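Local coordinates for nicastrin (Dictyostelium purpureum, PDB 4R12), which probably serves as an essential subunit of the gamma-secretase complex, which cleaves membrane proteins such as Notch receptors and APP within the membrane, at residues Ser237-Val242 against Glu420-Ser425; Cys468-Ile471 against Thr475-Leu478; Asn483-Val488 against Phe572-Trp577; Leu508-Thr513 against Leu532-Gln537. All coordinates share one frame; numbering follows the deposited sequence.

Contact 1 (Ser237-Val242 against Glu420-Ser425); sequences SSFATV and ENVLGS
The F239 ring turns an edge to the backbone of L423 and G424, with L423 O lying near the ring plane 3.7 Å from CE2, while V422 approaches the same ring obliquely. This is apolar packing inside the nicastrin large lobe, whose fold is related to that of the zinc aminopeptidases: helix 234-252 meets the loop that leads into helix 427-441. F239 has its CG anti to the backbone N (chi1 -175°), which swings the ring off the helix and across to the loop. Its CD2 atom sits against the branch point of V422, and the two side chains run alongside each other, pointing opposite ways. No hydrogen bond crosses the contact; L423 O bonds instead to T426 OG1, so the ring edge merely lies beside an oxygen already in use. Around this pair, Y459 of helix 452-463 touches both F239 and V422, and L427 and I430 of helix 427-441 touch the F239 side chain. An alanine at F239 is likely to open a gap between helix and loop and leave V422 without the F239 ring. The V422 methyls follow its branch point, with CG2 4.0 Å and CG1 4.1 Å from F239 CD2.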
loop_
_atom_site.group_PDB
_atom_site.type_symbol
_atom_site.label_atom_id
_atom_site.label_comp_id
_atom_site.label_asym_id
_atom_site.label_seq_id
_atom_site.Cartn_x
_atom_site.Cartn_y
_atom_site.Cartn_z
ATOM N N SER A 237 -5.452 1.662 -3.083
ATOM C CA SER A 237 -4.740 2.809 -2.516
ATOM C C SER A 237 -4.278 3.863 -3.535
ATOM O O SER A 237 -4.437 5.057 -3.311
ATOM C CB SER A 237 -3.494 2.333 -1.756
ATOM O OG SER A 237 -3.806 1.425 -0.710
ATOM N N SER A 238 -3.649 3.422 -4.623
ATOM C CA SER A 238 -2.796 4.341 -5.368
ATOM C C SER A 238 -3.587 5.354 -6.207
ATOM O O SER A 238 -3.086 6.457 -6.475
ATOM C CB SER A 238 -1.800 3.549 -6.230
ATOM O OG SER A 238 -2.454 2.779 -7.218
ATOM N N PHE A 239 -4.823 5.031 -6.600
ATOM C CA PHE A 239 -5.647 6.065 -7.241
ATOM C C PHE A 239 -5.813 7.244 -6.272
ATOM O O PHE A 239 -5.562 8.401 -6.652
ATOM C CB PHE A 239 -7.009 5.504 -7.688
ATOM C CG PHE A 239 -7.876 6.483 -8.469
ATOM C CD1 PHE A 239 -8.583 7.494 -7.824
ATOM C CD2 PHE A 239 -8.045 6.335 -9.841
ATOM C CE1 PHE A 239 -9.402 8.365 -8.540
ATOM C CE2 PHE A 239 -8.873 7.199 -10.553
ATOM C CZ PHE A 239 -9.547 8.213 -9.906
ATOM N N ALA A 240 -6.209 6.960 -5.027
ATOM C CA ALA A 240 -6.318 7.994 -4.001
ATOM C C ALA A 240 -4.981 8.688 -3.706
ATOM O O ALA A 240 -4.938 9.904 -3.505
ATOM C CB ALA A 240 -6.912 7.408 -2.687
ATOM N N THR A 241 -3.890 7.927 -3.689
ATOM C CA THR A 241 -2.581 8.549 -3.486
ATOM C C THR A 241 -2.278 9.597 -4.568
ATOM O O THR A 241 -1.841 10.710 -4.264
ATOM C CB THR A 241 -1.467 7.494 -3.458
ATOM O OG1 THR A 241 -1.757 6.542 -2.424
ATOM C CG2 THR A 241 -0.111 8.156 -3.192
ATOM N N VAL A 242 -2.526 9.245 -5.827
ATOM C CA VAL A 242 -2.361 10.192 -6.933
ATOM C C VAL A 242 -3.273 11.400 -6.760
ATOM O O VAL A 242 -2.874 12.569 -6.976
ATOM C CB VAL A 242 -2.668 9.512 -8.285
ATOM C CG1 VAL A 242 -2.731 10.536 -9.409
ATOM C CG2 VAL A 242 -1.613 8.459 -8.591
ATOM N N GLU A 420 -6.259 -0.570 -15.439
ATOM C CA GLU A 420 -7.515 -0.923 -16.095
ATOM C C GLU A 420 -8.642 -1.215 -15.105
ATOM O O GLU A 420 -9.789 -1.433 -15.500
ATOM C CB GLU A 420 -7.297 -2.118 -17.022
ATOM C CG GLU A 420 -6.452 -1.737 -18.224
ATOM C CD GLU A 420 -6.316 -2.851 -19.230
ATOM O OE1 GLU A 420 -6.738 -3.987 -18.930
ATOM O OE2 GLU A 420 -5.783 -2.581 -20.327
ATOM N N ASN A 421 -8.319 -1.194 -13.820
ATOM C CA ASN A 421 -9.312 -1.449 -12.790
ATOM C C ASN A 421 -9.889 -0.154 -12.218
ATOM O O ASN A 421 -10.752 -0.197 -11.356
ATOM C CB ASN A 421 -8.700 -2.294 -11.656
ATOM C CG ASN A 421 -9.752 -2.849 -10.687
ATOM O OD1 ASN A 421 -10.777 -3.378 -11.106
ATOM N ND2 ASN A 421 -9.488 -2.734 -9.386
ATOM N N VAL A 422 -9.403 1.000 -12.673
ATOM C CA VAL A 422 -9.892 2.268 -12.132
ATOM C C VAL A 422 -10.328 3.199 -13.256
ATOM O O VAL A 422 -9.997 2.963 -14.414
ATOM C CB VAL A 422 -8.832 2.985 -11.271
ATOM C CG1 VAL A 422 -8.693 2.302 -9.897
ATOM C CG2 VAL A 422 -7.480 3.022 -12.005
ATOM N N LEU A 423 -11.083 4.242 -12.907
ATOM C CA LEU A 423 -11.641 5.160 -13.894
ATOM C C LEU A 423 -10.830 6.450 -13.999
ATOM O O LEU A 423 -11.169 7.469 -13.378
ATOM C CB LEU A 423 -13.102 5.492 -13.547
ATOM C CG LEU A 423 -14.107 4.340 -13.654
ATOM C CD1 LEU A 423 -15.517 4.792 -13.208
ATOM C CD2 LEU A 423 -14.146 3.797 -15.072
ATOM N N GLY A 424 -9.773 6.415 -14.806
ATOM C CA GLY A 424 -8.981 7.606 -15.053
ATOM C C GLY A 424 -9.824 8.817 -15.447
ATOM O O GLY A 424 -9.482 9.957 -15.127
ATOM N N SER A 425 -10.934 8.582 -16.138
ATOM C CA SER A 425 -11.786 9.680 -16.573
ATOM C C SER A 425 -12.440 10.461 -15.418
ATOM O O SER A 425 -12.948 11.570 -15.630
ATOM C CB SER A 425 -12.873 9.155 -17.518
ATOM O OG SER A 425 -13.748 8.270 -16.838
#

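Contact 2 (Cys468-Ile471 against Thr475-Leu478); sequences CFNI and TYPL
N470, set against Y476 and the backbone carbonyl of T475, carries this contact, a side-chain-to-backbone closure of the short loop that starts with the 3-10 turn at N470 and I471. The N470 side chain leaves the turn with CG anti to the backbone N (chi1 -169°), a setting that sends the amide across to the following chain segment. There ND2 donates to T475 O over 2.9 Å, with an N-H...O angle of 155°; the donor stands somewhat out of the carbonyl plane. The same nitrogen also bonds to Y500 OH on helix 500-512, so the amide is gripped from two places and its rotation is probably fixed. Its other end, OD1, comes obliquely to the Y476 ring, 3.7 Å from CD2. The two side chains cross at about a right angle, amide and ring planes standing 57° apart. T475 contributes through its backbone carbonyl, while its CB points away from the turn and its side chain touches Y500. With a leucine in place of N470, T475 O and Y500 OH would probably both lose their amide mate, and the loop would lose the bond that closes it. Just upstream, the disulfide from C468 to C461 ties the loop back to helix 452-463. Beyond Y476, P477 lays its CD over one face of the tyrosine ring, 3.3 Å above the plane and offset toward the rim, and 3.9 Å from N470 ND2.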
loop_
_atom_site.group_PDB
_atom_site.type_symbol
_atom_site.label_atom_id
_atom_site.label_comp_id
_atom_site.label_asym_id
_atom_site.label_seq_id
_atom_site.Cartn_x
_atom_site.Cartn_y
_atom_site.Cartn_z
ATOM N N CYS A 468 8.435 8.310 -13.085
ATOM C CA CYS A 468 8.290 9.768 -13.006
ATOM C C CYS A 468 9.123 10.386 -11.886
ATOM O O CYS A 468 9.447 9.725 -10.904
ATOM C CB CYS A 468 6.825 10.152 -12.801
ATOM S SG CYS A 468 6.161 9.743 -11.147
ATOM N N PHE A 469 9.477 11.656 -12.068
ATOM C CA PHE A 469 10.139 12.477 -11.051
ATOM C C PHE A 469 11.407 11.874 -10.486
ATOM O O PHE A 469 11.762 12.115 -9.333
ATOM C CB PHE A 469 9.173 12.781 -9.906
ATOM C CG PHE A 469 7.998 13.589 -10.339
ATOM C CD1 PHE A 469 8.185 14.821 -10.951
ATOM C CD2 PHE A 469 6.713 13.111 -10.179
ATOM C CE1 PHE A 469 7.103 15.573 -11.376
ATOM C CE2 PHE A 469 5.625 13.855 -10.586
ATOM C CZ PHE A 469 5.824 15.092 -11.194
ATOM N N ASN A 470 12.115 11.115 -11.306
ATOM C CA ASN A 470 13.339 10.509 -10.819
ATOM C C ASN A 470 14.408 11.579 -10.564
ATOM O O ASN A 470 15.364 11.326 -9.840
ATOM C CB ASN A 470 13.847 9.456 -11.801
ATOM C CG ASN A 470 14.964 8.619 -11.219
ATOM O OD1 ASN A 470 16.114 8.745 -11.622
ATOM N ND2 ASN A 470 14.627 7.758 -10.256
ATOM N N ILE A 471 14.215 12.774 -11.133
ATOM C CA ILE A 471 15.105 13.909 -10.872
ATOM C C ILE A 471 15.138 14.252 -9.378
ATOM O O ILE A 471 16.098 14.853 -8.899
ATOM C CB ILE A 471 14.697 15.165 -11.676
ATOM C CG1 ILE A 471 15.836 16.196 -11.690
ATOM C CG2 ILE A 471 13.408 15.780 -11.142
ATOM C CD1 ILE A 471 15.603 17.366 -12.633
ATOM N N THR A 475 18.439 7.358 -6.702
ATOM C CA THR A 475 18.557 6.030 -7.299
ATOM C C THR A 475 17.473 5.839 -8.359
ATOM O O THR A 475 16.505 6.590 -8.390
ATOM C CB THR A 475 18.429 4.902 -6.232
ATOM O OG1 THR A 475 17.215 5.073 -5.482
ATOM C CG2 THR A 475 19.607 4.930 -5.272
ATOM N N TYR A 476 17.647 4.845 -9.225
ATOM C CA TYR A 476 16.592 4.420 -10.140
ATOM C C TYR A 476 15.914 3.168 -9.565
ATOM O O TYR A 476 16.596 2.313 -9.013
ATOM C CB TYR A 476 17.162 4.132 -11.527
ATOM C CG TYR A 476 16.133 4.260 -12.629
ATOM C CD1 TYR A 476 15.344 3.174 -13.008
ATOM C CD2 TYR A 476 15.931 5.476 -13.273
ATOM C CE1 TYR A 476 14.388 3.298 -14.006
ATOM C CE2 TYR A 476 14.980 5.609 -14.274
ATOM C CZ TYR A 476 14.213 4.518 -14.638
ATOM O OH TYR A 476 13.269 4.660 -15.638
ATOM N N PRO A 477 14.573 3.057 -9.680
ATOM C CA PRO A 477 13.927 1.872 -9.091
ATOM C C PRO A 477 14.286 0.554 -9.804
ATOM O O PRO A 477 14.296 0.510 -11.026
ATOM C CB PRO A 477 12.421 2.178 -9.238
ATOM C CG PRO A 477 12.333 3.145 -10.377
ATOM C CD PRO A 477 13.594 3.986 -10.279
ATOM N N LEU A 478 14.564 -0.495 -9.042
ATOM C CA LEU A 478 14.851 -1.818 -9.614
ATOM C C LEU A 478 13.632 -2.417 -10.329
ATOM O O LEU A 478 13.758 -3.105 -11.339
ATOM C CB LEU A 478 15.331 -2.767 -8.519
ATOM C CG LEU A 478 16.619 -2.324 -7.806
ATOM C CD1 LEU A 478 16.953 -3.228 -6.619
ATOM C CD2 LEU A 478 17.787 -2.259 -8.794
#

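Contact 3 (Asn483-Val488 against Phe572-Trp577); sequences NFYSSV and FTESNW
Y485 and E574 both hold CG anti to the backbone N, at chi1 164° and 176°, and the glutamate chain stays extended beyond CG, which brings phenol and carboxylate together between loop and strand. The bond is short: Y485 OH donates to E574 OE2 over 2.6 Å. OE2 lies at the edge of the ring and in its plane, whereas the hydroxyl meets the carboxylate from above, 39° out of its plane. The other oxygen is served by a water, which donates to E574 OE1 over 2.6 Å and is hydrogen-bonded to S487 OG at 2.7 Å. Each carboxylate oxygen therefore has its own bond to the loop side, one direct and one through water, which would be expected to favour the charged form of this buried group. Strand 572-575, which carries E574, pairs antiparallel with both strand 21-29 and strand 192-203. I27 of strand 21-29 touches both Y485 and E574, and V195 of strand 192-203 also packs on Y485. The loop folds back over the tyrosine: S487 N stands 3.3 Å above the ring plane, over its centre. V488 supplies the apolar part of the contact. Its side chain crosses that of E574 at about a right angle, with V488 CG1 3.6 Å from E574 CB and at 3.7 Å from E574 OE1.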
loop_
_atom_site.group_PDB
_atom_site.type_symbol
_atom_site.label_atom_id
_atom_site.label_comp_id
_atom_site.label_asym_id
_atom_site.label_seq_id
_atom_site.Cartn_x
_atom_site.Cartn_y
_atom_site.Cartn_z
ATOM N N ASN A 483 4.751 -0.629 -6.859
ATOM C CA ASN A 483 4.292 -1.556 -5.832
ATOM C C ASN A 483 4.415 -0.919 -4.457
ATOM O O ASN A 483 5.480 -0.449 -4.084
ATOM C CB ASN A 483 5.057 -2.888 -5.902
ATOM C CG ASN A 483 6.570 -2.727 -5.734
ATOM O OD1 ASN A 483 7.143 -3.173 -4.734
ATOM N ND2 ASN A 483 7.229 -2.140 -6.737
ATOM N N PHE A 484 3.310 -0.885 -3.720
ATOM C CA PHE A 484 3.240 -0.106 -2.482
ATOM C C PHE A 484 3.086 -0.973 -1.228
ATOM O O PHE A 484 2.708 -0.480 -0.162
ATOM C CB PHE A 484 2.083 0.907 -2.580
ATOM C CG PHE A 484 2.281 1.916 -3.687
ATOM C CD1 PHE A 484 3.040 3.058 -3.464
ATOM C CD2 PHE A 484 1.742 1.709 -4.948
ATOM C CE1 PHE A 484 3.253 3.991 -4.483
ATOM C CE2 PHE A 484 1.953 2.640 -5.970
ATOM C CZ PHE A 484 2.711 3.779 -5.723
ATOM N N TYR A 485 3.402 -2.256 -1.345
ATOM C CA TYR A 485 3.499 -3.081 -0.138
ATOM C C TYR A 485 4.551 -2.435 0.765
ATOM O O TYR A 485 5.604 -2.021 0.292
ATOM C CB TYR A 485 3.866 -4.520 -0.495
ATOM C CG TYR A 485 4.362 -5.328 0.683
ATOM C CD1 TYR A 485 3.564 -5.518 1.802
ATOM C CD2 TYR A 485 5.619 -5.928 0.654
ATOM C CE1 TYR A 485 4.016 -6.279 2.883
ATOM C CE2 TYR A 485 6.080 -6.690 1.725
ATOM C CZ TYR A 485 5.271 -6.852 2.837
ATOM O OH TYR A 485 5.708 -7.600 3.898
ATOM N N SER A 486 4.249 -2.305 2.053
ATOM C CA SER A 486 5.112 -1.564 2.968
ATOM C C SER A 486 6.502 -2.183 3.139
ATOM O O SER A 486 7.458 -1.482 3.469
ATOM C CB SER A 486 4.447 -1.456 4.352
ATOM O OG SER A 486 4.370 -2.734 4.959
ATOM N N SER A 487 6.597 -3.492 2.924
ATOM C CA SER A 487 7.823 -4.245 3.221
ATOM C C SER A 487 8.141 -4.129 4.716
ATOM O O SER A 487 7.223 -3.985 5.544
ATOM C CB SER A 487 9.001 -3.764 2.339
ATOM O OG SER A 487 10.157 -4.545 2.539
ATOM N N VAL A 488 9.418 -4.219 5.077
ATOM C CA VAL A 488 9.785 -4.313 6.486
ATOM C C VAL A 488 10.258 -2.990 7.074
ATOM O O VAL A 488 10.831 -2.143 6.382
ATOM C CB VAL A 488 10.869 -5.391 6.712
ATOM C CG1 VAL A 488 10.302 -6.761 6.378
ATOM C CG2 VAL A 488 12.121 -5.107 5.886
ATOM N N PHE A 572 3.036 -9.064 12.488
ATOM C CA PHE A 572 3.419 -9.561 11.170
ATOM C C PHE A 572 4.907 -9.352 10.996
ATOM O O PHE A 572 5.411 -8.254 11.219
ATOM C CB PHE A 572 2.658 -8.851 10.043
ATOM C CG PHE A 572 1.180 -9.050 10.105
ATOM C CD1 PHE A 572 0.594 -10.142 9.496
ATOM C CD2 PHE A 572 0.379 -8.156 10.779
ATOM C CE1 PHE A 572 -0.784 -10.327 9.545
ATOM C CE2 PHE A 572 -0.988 -8.348 10.839
ATOM C CZ PHE A 572 -1.566 -9.434 10.223
ATOM N N THR A 573 5.607 -10.411 10.609
ATOM C CA THR A 573 7.047 -10.339 10.425
ATOM C C THR A 573 7.430 -11.065 9.152
ATOM O O THR A 573 7.203 -12.273 9.014
ATOM C CB THR A 573 7.831 -10.970 11.610
ATOM O OG1 THR A 573 7.506 -12.363 11.713
ATOM C CG2 THR A 573 7.511 -10.260 12.919
ATOM N N GLU A 574 8.036 -10.333 8.231
ATOM C CA GLU A 574 8.396 -10.904 6.948
ATOM C C GLU A 574 9.732 -11.618 7.029
ATOM O O GLU A 574 10.693 -11.089 7.597
ATOM C CB GLU A 574 8.453 -9.816 5.881
ATOM C CG GLU A 574 8.925 -10.303 4.521
ATOM C CD GLU A 574 8.939 -9.175 3.512
ATOM O OE1 GLU A 574 10.033 -8.651 3.202
ATOM O OE2 GLU A 574 7.849 -8.803 3.051
ATOM N N SER A 575 9.784 -12.819 6.465
ATOM C CA SER A 575 11.035 -13.575 6.384
ATOM C C SER A 575 12.151 -12.785 5.726
ATOM O O SER A 575 11.919 -12.090 4.725
ATOM C CB SER A 575 10.825 -14.863 5.596
ATOM O OG SER A 575 12.049 -15.564 5.448
ATOM N N ASN A 576 13.361 -12.902 6.275
ATOM C CA ASN A 576 14.568 -12.491 5.555
ATOM C C ASN A 576 14.811 -13.468 4.421
ATOM O O ASN A 576 14.397 -14.628 4.499
ATOM C CB ASN A 576 15.815 -12.465 6.457
ATOM C CG ASN A 576 15.727 -11.439 7.582
ATOM O OD1 ASN A 576 14.948 -10.493 7.520
ATOM N ND2 ASN A 576 16.541 -11.630 8.617
ATOM N N TRP A 577 15.480 -13.011 3.368
ATOM C CA TRP A 577 15.983 -13.923 2.347
ATOM C C TRP A 577 17.238 -13.372 1.672
ATOM O O TRP A 577 17.448 -12.152 1.621
ATOM C CB TRP A 577 14.903 -14.217 1.305
ATOM C CG TRP A 577 14.459 -13.031 0.498
ATOM C CD1 TRP A 577 15.109 -12.474 -0.574
ATOM C CD2 TRP A 577 13.253 -12.277 0.672
ATOM N NE1 TRP A 577 14.379 -11.413 -1.064
ATOM C CE2 TRP A 577 13.239 -11.273 -0.317
ATOM C CE3 TRP A 577 12.188 -12.349 1.573
ATOM C CZ2 TRP A 577 12.199 -10.348 -0.431
ATOM C CZ3 TRP A 577 11.155 -11.428 1.458
ATOM C CH2 TRP A 577 11.172 -10.440 0.462
HETATM O O HOH W 1 9.860 -6.908 1.328
#

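Contact 4 (Leu508-Thr513 against Leu532-Gln537); sequences LLYSIT and LCYSGQ
Apolar packing on the Y510 ring leads: L532 sets CD1 over one face as a CH-pi contact, 3.6 Å from the ring centroid and 12° off the normal. L532 belongs to a beta-hairpin whose type I' turn runs from Y534 to Q537, while Y510 sits on helix 500-512; the short helix and strand segments cross at nearly a right angle. The second apolar contact is aromatic. The planes of the Y510 and Y534 rings differ by 21°, but the centroids are 6.0 Å apart, so little of one ring lies over the other; Y510 CD1 and Y534 CE1 come to 3.7 Å. Y534 also brings its ring beside the helix, its CE2 4.0 Å from S511 CB.

The polar ends are tied to backbone. Y510 OH bonds to V539 O of the hairpin, and Y534 OH to R507 O of the helix, so each tyrosine reaches across to the other element. Next along the strand from L532, C533 forms a disulfide with C522, and the L532 side chain lies about 5 Å from the bound calcium ion. Greasy faces thus hold helix and hairpin together, while two phenol hydroxyls, each bonded to a backbone carbonyl of the opposite element, are likely to fix how the helix sits on the hairpin.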
loop_
_atom_site.group_PDB
_atom_site.type_symbol
_atom_site.label_atom_id
_atom_site.label_comp_id
_atom_site.label_asym_id
_atom_site.label_seq_id
_atom_site.Cartn_x
_atom_site.Cartn_y
_atom_site.Cartn_z
ATOM N N LEU A 508 8.652 13.886 -3.199
ATOM C CA LEU A 508 7.700 14.618 -4.026
ATOM C C LEU A 508 6.789 15.517 -3.171
ATOM O O LEU A 508 6.614 16.697 -3.474
ATOM C CB LEU A 508 6.867 13.640 -4.869
ATOM C CG LEU A 508 5.802 14.260 -5.770
ATOM C CD1 LEU A 508 6.453 15.195 -6.824
ATOM C CD2 LEU A 508 4.947 13.163 -6.437
ATOM N N LEU A 509 6.233 14.965 -2.094
ATOM C CA LEU A 509 5.368 15.730 -1.185
ATOM C C LEU A 509 6.142 16.891 -0.559
ATOM O O LEU A 509 5.636 18.006 -0.472
ATOM C CB LEU A 509 4.800 14.829 -0.077
ATOM C CG LEU A 509 3.868 15.463 0.971
ATOM C CD1 LEU A 509 2.677 16.119 0.294
ATOM C CD2 LEU A 509 3.382 14.428 1.974
ATOM N N TYR A 510 7.357 16.599 -0.102
ATOM C CA TYR A 510 8.238 17.616 0.471
ATOM C C TYR A 510 8.425 18.770 -0.523
ATOM O O TYR A 510 8.290 19.941 -0.171
ATOM C CB TYR A 510 9.591 16.993 0.843
ATOM C CG TYR A 510 10.512 17.891 1.651
ATOM C CD1 TYR A 510 11.256 18.905 1.038
ATOM C CD2 TYR A 510 10.645 17.723 3.032
ATOM C CE1 TYR A 510 12.095 19.728 1.781
ATOM C CE2 TYR A 510 11.481 18.545 3.782
ATOM C CZ TYR A 510 12.205 19.542 3.152
ATOM O OH TYR A 510 13.037 20.357 3.888
ATOM N N SER A 511 8.714 18.429 -1.776
ATOM C CA SER A 511 8.959 19.435 -2.797
ATOM C C SER A 511 7.714 20.269 -3.125
ATOM O O SER A 511 7.797 21.494 -3.228
ATOM C CB SER A 511 9.490 18.767 -4.073
ATOM O OG SER A 511 9.664 19.730 -5.090
ATOM N N ILE A 512 6.560 19.614 -3.282
ATOM C CA ILE A 512 5.359 20.333 -3.709
ATOM C C ILE A 512 4.922 21.349 -2.656
ATOM O O ILE A 512 4.373 22.405 -2.969
ATOM C CB ILE A 512 4.194 19.368 -3.973
ATOM C CG1 ILE A 512 4.436 18.580 -5.251
ATOM C CG2 ILE A 512 2.875 20.122 -4.110
ATOM C CD1 ILE A 512 3.414 17.422 -5.339
ATOM N N THR A 513 5.189 21.028 -1.401
ATOM C CA THR A 513 4.732 21.860 -0.299
ATOM C C THR A 513 5.815 22.808 0.225
ATOM O O THR A 513 5.635 23.442 1.258
ATOM C CB THR A 513 4.227 20.978 0.861
ATOM O OG1 THR A 513 5.271 20.089 1.260
ATOM C CG2 THR A 513 3.009 20.140 0.426
ATOM N N LEU A 532 16.387 19.938 3.031
ATOM C CA LEU A 532 16.853 18.810 2.241
ATOM C C LEU A 532 17.493 19.323 0.961
ATOM O O LEU A 532 17.180 20.414 0.492
ATOM C CB LEU A 532 15.704 17.854 1.910
ATOM C CG LEU A 532 14.998 17.192 3.096
ATOM C CD1 LEU A 532 13.911 16.223 2.588
ATOM C CD2 LEU A 532 15.995 16.493 4.022
ATOM N N CYS A 533 18.388 18.528 0.396
ATOM C CA CYS A 533 19.053 18.916 -0.834
ATOM C C CYS A 533 18.350 18.362 -2.078
ATOM O O CYS A 533 18.129 17.152 -2.214
ATOM C CB CYS A 533 20.507 18.464 -0.807
ATOM S SG CYS A 533 21.419 19.037 -2.253
ATOM N N TYR A 534 17.991 19.267 -2.982
ATOM C CA TYR A 534 17.450 18.914 -4.287
ATOM C C TYR A 534 18.302 19.562 -5.370
ATOM O O TYR A 534 18.161 20.764 -5.618
ATOM C CB TYR A 534 16.005 19.388 -4.449
ATOM C CG TYR A 534 14.970 18.652 -3.631
ATOM C CD1 TYR A 534 14.849 18.872 -2.265
ATOM C CD2 TYR A 534 14.080 17.772 -4.240
ATOM C CE1 TYR A 534 13.875 18.218 -1.523
ATOM C CE2 TYR A 534 13.111 17.121 -3.510
ATOM C CZ TYR A 534 13.012 17.346 -2.156
ATOM O OH TYR A 534 12.047 16.688 -1.442
ATOM N N SER A 535 19.189 18.786 -5.988
ATOM C CA SER A 535 19.941 19.264 -7.158
ATOM C C SER A 535 20.621 20.615 -6.916
ATOM O O SER A 535 20.472 21.541 -7.720
ATOM C CB SER A 535 19.012 19.383 -8.378
ATOM O OG SER A 535 18.410 18.139 -8.690
ATOM N N GLY A 536 21.320 20.743 -5.791
ATOM C CA GLY A 536 22.030 21.972 -5.464
ATOM C C GLY A 536 21.221 23.048 -4.754
ATOM O O GLY A 536 21.759 24.113 -4.425
ATOM N N GLN A 537 19.934 22.795 -4.543
ATOM C CA GLN A 537 19.101 23.686 -3.745
ATOM C C GLN A 537 18.862 23.101 -2.362
ATOM O O GLN A 537 18.572 21.907 -2.241
ATOM C CB GLN A 537 17.748 23.932 -4.419
ATOM C CG GLN A 537 17.828 24.448 -5.852
ATOM C CD GLN A 537 18.109 25.933 -5.920
ATOM O OE1 GLN A 537 19.030 26.356 -6.599
ATOM N NE2 GLN A 537 17.316 26.731 -5.210
#

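Following the chain, contact 1 closes a long loop within the large lobe, bringing helix 234-252 to the segment before helix 427-441. Contact 2 closes a far shorter loop after helix 452-463. The chain then enters contact 3, whose loop runs from 483-488 to strand 572-575 and encloses contact 4, which joins helix 500-512 to the hairpin of strands 532-534 and 536-540 further along. Contact 4 is thus nested in contact 3; the other pairs stand in series, and none cross. Contacts 1 and 3 touch where S238 CB meets F484 CE2 at 3.9 Å, and contacts 2 and 4 where F469 CD2 meets L508 CD1 at 4.0 Å.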